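Local structure of Serine/threonine-protein kinase Tel1 (Chaetomium thermophilum, 6SKY) at residues 2574-2580 / 2595-2601. The protein probably phosphorylates serine and threonine residues followed by glutamine, using ATP, to activate checkpoint signalling in response to DNA damage. Coordinates in Å, arbitrary orientation, origin at the centre of the assembly. Numbering follows the deposited sequence.
Sequences PMIHKFA and LTAIGTD
Build antiparallel strand portions from 2574-2580 and 2595-2601, their short axes approaching to 4.5 Å with N-to-C directions 139° apart. The register is broken by a classic beta bulge: I2576 and G2599 form a non-hydrogen-bonded pair (CA-CA 4.4 Å), then H2577 and K2578 together face I2598, and F2579 pairs with A2597 (CA-CA 4.4 Å). H2577 drops out of extended geometry, with phi/psi of -83/-57°, while K2578 at -152/-180° restores it.

Five backbone hydrogen bonds fix this ladder. I2598 O accepts from both H2577 N (2.9 Å) and K2578 N (3.0 Å), the mark of the bulge, and I2598 N returns a bond to K2578 O (2.9 Å). Beyond these, T2600 N donates to M2575 O (2.9 Å), and A2580 N to T2596 O (3.2 Å).

Side chains split between the faces. The F2579 ring (chi1 -88°) lies over A2597, whose CB makes a CH-pi contact 4.2 Å from the ring centroid; F2579 CE1 also meets L2595 CD2 at 3.6 Å. K2578 CG lies 4.1 Å from I2598 CB on the other face, and I2598 (chi1 m, chi2 p) brings CD1 within 4.0 Å of A2580 CB.

The two segments belong to the arms of the hairpin formed by strands 2576-2585 and 2593-2599, in the antiparallel sheet of the kinase N-lobe, away from the nucleotide. Strand 2604-2611 flanks 2595-2599 through backbone hydrogen bonds between L2595 and Q2607 and between A2597 and Y2605. Helices 2507-2522 and 2541-2552 cover the F2579 and L2595 side chains, and the rings of F2546 and F2579 pack edge-to-face.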
loop_
_atom_site.group_PDB
_atom_site.type_symbol
_atom_site.label_atom_id
_atom_site.label_comp_id
_atom_site.label_asym_id
_atom_site.label_seq_id
_atom_site.Cartn_x
_atom_site.Cartn_y
_atom_site.Cartn_z
ATOM N N PRO A 2574 -37.709 -2.373 -34.747
ATOM C CA PRO A 2574 -37.874 -2.649 -36.178
ATOM C C PRO A 2574 -38.402 -4.053 -36.418
ATOM O O PRO A 2574 -37.858 -5.026 -35.901
ATOM C CB PRO A 2574 -36.456 -2.485 -36.731
ATOM C CG PRO A 2574 -35.579 -2.727 -35.572
ATOM C CD PRO A 2574 -36.299 -2.174 -34.391
ATOM N N MET A 2575 -39.456 -4.152 -37.211
ATOM C CA MET A 2575 -39.965 -5.445 -37.632
ATOM C C MET A 2575 -39.263 -5.883 -38.908
ATOM O O MET A 2575 -38.629 -5.087 -39.596
ATOM C CB MET A 2575 -41.471 -5.391 -37.855
ATOM C CG MET A 2575 -42.242 -4.893 -36.659
ATOM S SD MET A 2575 -42.381 -6.104 -35.342
ATOM C CE MET A 2575 -42.546 -5.032 -33.922
ATOM N N ILE A 2576 -39.367 -7.171 -39.212
ATOM C CA ILE A 2576 -38.830 -7.660 -40.474
ATOM C C ILE A 2576 -39.733 -7.179 -41.597
ATOM O O ILE A 2576 -40.928 -7.489 -41.628
ATOM C CB ILE A 2576 -38.714 -9.186 -40.478
ATOM C CG1 ILE A 2576 -37.606 -9.641 -39.544
ATOM C CG2 ILE A 2576 -38.429 -9.681 -41.871
ATOM C CD1 ILE A 2576 -37.390 -11.123 -39.563
ATOM N N HIS A 2577 -39.169 -6.404 -42.519
ATOM C CA HIS A 2577 -39.937 -5.934 -43.663
ATOM C C HIS A 2577 -39.981 -6.993 -44.752
ATOM O O HIS A 2577 -41.058 -7.435 -45.161
ATOM C CB HIS A 2577 -39.337 -4.632 -44.193
ATOM C CG HIS A 2577 -40.047 -4.079 -45.385
ATOM N ND1 HIS A 2577 -39.675 -4.377 -46.676
ATOM C CD2 HIS A 2577 -41.103 -3.239 -45.480
ATOM C CE1 HIS A 2577 -40.475 -3.749 -47.518
ATOM N NE2 HIS A 2577 -41.351 -3.051 -46.817
ATOM N N LYS A 2578 -38.818 -7.427 -45.220
ATOM C CA LYS A 2578 -38.763 -8.462 -46.239
ATOM C C LYS A 2578 -37.456 -9.222 -46.090
ATOM O O LYS A 2578 -36.648 -8.931 -45.212
ATOM C CB LYS A 2578 -38.896 -7.866 -47.640
ATOM C CG LYS A 2578 -37.752 -6.966 -48.027
ATOM C CD LYS A 2578 -37.916 -6.436 -49.432
ATOM C CE LYS A 2578 -36.759 -5.524 -49.801
ATOM N NZ LYS A 2578 -36.938 -4.885 -51.131
ATOM N N PHE A 2579 -37.252 -10.203 -46.954
ATOM C CA PHE A 2579 -36.011 -10.955 -46.997
ATOM C C PHE A 2579 -35.321 -10.714 -48.326
ATOM O O PHE A 2579 -35.978 -10.634 -49.365
ATOM C CB PHE A 2579 -36.259 -12.447 -46.812
ATOM C CG PHE A 2579 -36.270 -12.878 -45.387
ATOM C CD1 PHE A 2579 -35.198 -13.550 -44.851
ATOM C CD2 PHE A 2579 -37.345 -12.595 -44.577
ATOM C CE1 PHE A 2579 -35.208 -13.938 -43.539
ATOM C CE2 PHE A 2579 -37.351 -12.976 -43.269
ATOM C CZ PHE A 2579 -36.289 -13.650 -42.749
ATOM N N ALA A 2580 -34.002 -10.585 -48.289
ATOM C CA ALA A 2580 -33.240 -10.585 -49.521
ATOM C C ALA A 2580 -33.519 -11.877 -50.284
ATOM O O ALA A 2580 -33.722 -12.931 -49.678
ATOM C CB ALA A 2580 -31.750 -10.450 -49.236
ATOM N N LEU A 2595 -29.079 -16.186 -44.081
ATOM C CA LEU A 2595 -30.173 -15.365 -44.566
ATOM C C LEU A 2595 -29.893 -13.902 -44.288
ATOM O O LEU A 2595 -29.112 -13.555 -43.408
ATOM C CB LEU A 2595 -31.481 -15.758 -43.895
ATOM C CG LEU A 2595 -32.343 -16.854 -44.499
ATOM C CD1 LEU A 2595 -31.569 -18.132 -44.676
ATOM C CD2 LEU A 2595 -33.507 -17.074 -43.584
ATOM N N THR A 2596 -30.550 -13.039 -45.048
ATOM C CA THR A 2596 -30.515 -11.606 -44.807
ATOM C C THR A 2596 -31.942 -11.103 -44.718
ATOM O O THR A 2596 -32.791 -11.492 -45.519
ATOM C CB THR A 2596 -29.771 -10.859 -45.914
ATOM O OG1 THR A 2596 -28.530 -11.514 -46.185
ATOM C CG2 THR A 2596 -29.487 -9.437 -45.493
ATOM N N ALA A 2597 -32.213 -10.258 -43.737
ATOM C CA ALA A 2597 -33.535 -9.693 -43.546
ATOM C C ALA A 2597 -33.428 -8.182 -43.607
ATOM O O ALA A 2597 -32.593 -7.590 -42.924
ATOM C CB ALA A 2597 -34.134 -10.130 -42.213
ATOM N N ILE A 2598 -34.253 -7.562 -44.433
ATOM C CA ILE A 2598 -34.316 -6.113 -44.509
ATOM C C ILE A 2598 -35.440 -5.664 -43.594
ATOM O O ILE A 2598 -36.591 -6.081 -43.759
ATOM C CB ILE A 2598 -34.538 -5.628 -45.949
ATOM C CG1 ILE A 2598 -33.284 -5.845 -46.790
ATOM C CG2 ILE A 2598 -34.892 -4.163 -45.953
ATOM C CD1 ILE A 2598 -33.198 -7.194 -47.437
ATOM N N GLY A 2599 -35.103 -4.832 -42.620
ATOM C CA GLY A 2599 -36.053 -4.410 -41.624
ATOM C C GLY A 2599 -36.886 -3.241 -42.079
ATOM O O GLY A 2599 -36.790 -2.758 -43.205
ATOM N N THR A 2600 -37.734 -2.777 -41.167
ATOM C CA THR A 2600 -38.584 -1.637 -41.470
ATOM C C THR A 2600 -37.772 -0.351 -41.551
ATOM O O THR A 2600 -37.990 0.470 -42.447
ATOM C CB THR A 2600 -39.690 -1.530 -40.425
ATOM O OG1 THR A 2600 -40.813 -2.312 -40.844
ATOM C CG2 THR A 2600 -40.123 -0.095 -40.239
ATOM N N ASP A 2601 -36.815 -0.167 -40.642
ATOM C CA ASP A 2601 -35.953 1.006 -40.702
ATOM C C ASP A 2601 -34.926 0.934 -41.825
ATOM O O ASP A 2601 -34.134 1.868 -41.974
ATOM C CB ASP A 2601 -35.247 1.214 -39.360
ATOM C CG ASP A 2601 -34.439 0.007 -38.926
ATOM O OD1 ASP A 2601 -34.364 -0.980 -39.683
ATOM O OD2 ASP A 2601 -33.875 0.049 -37.814
#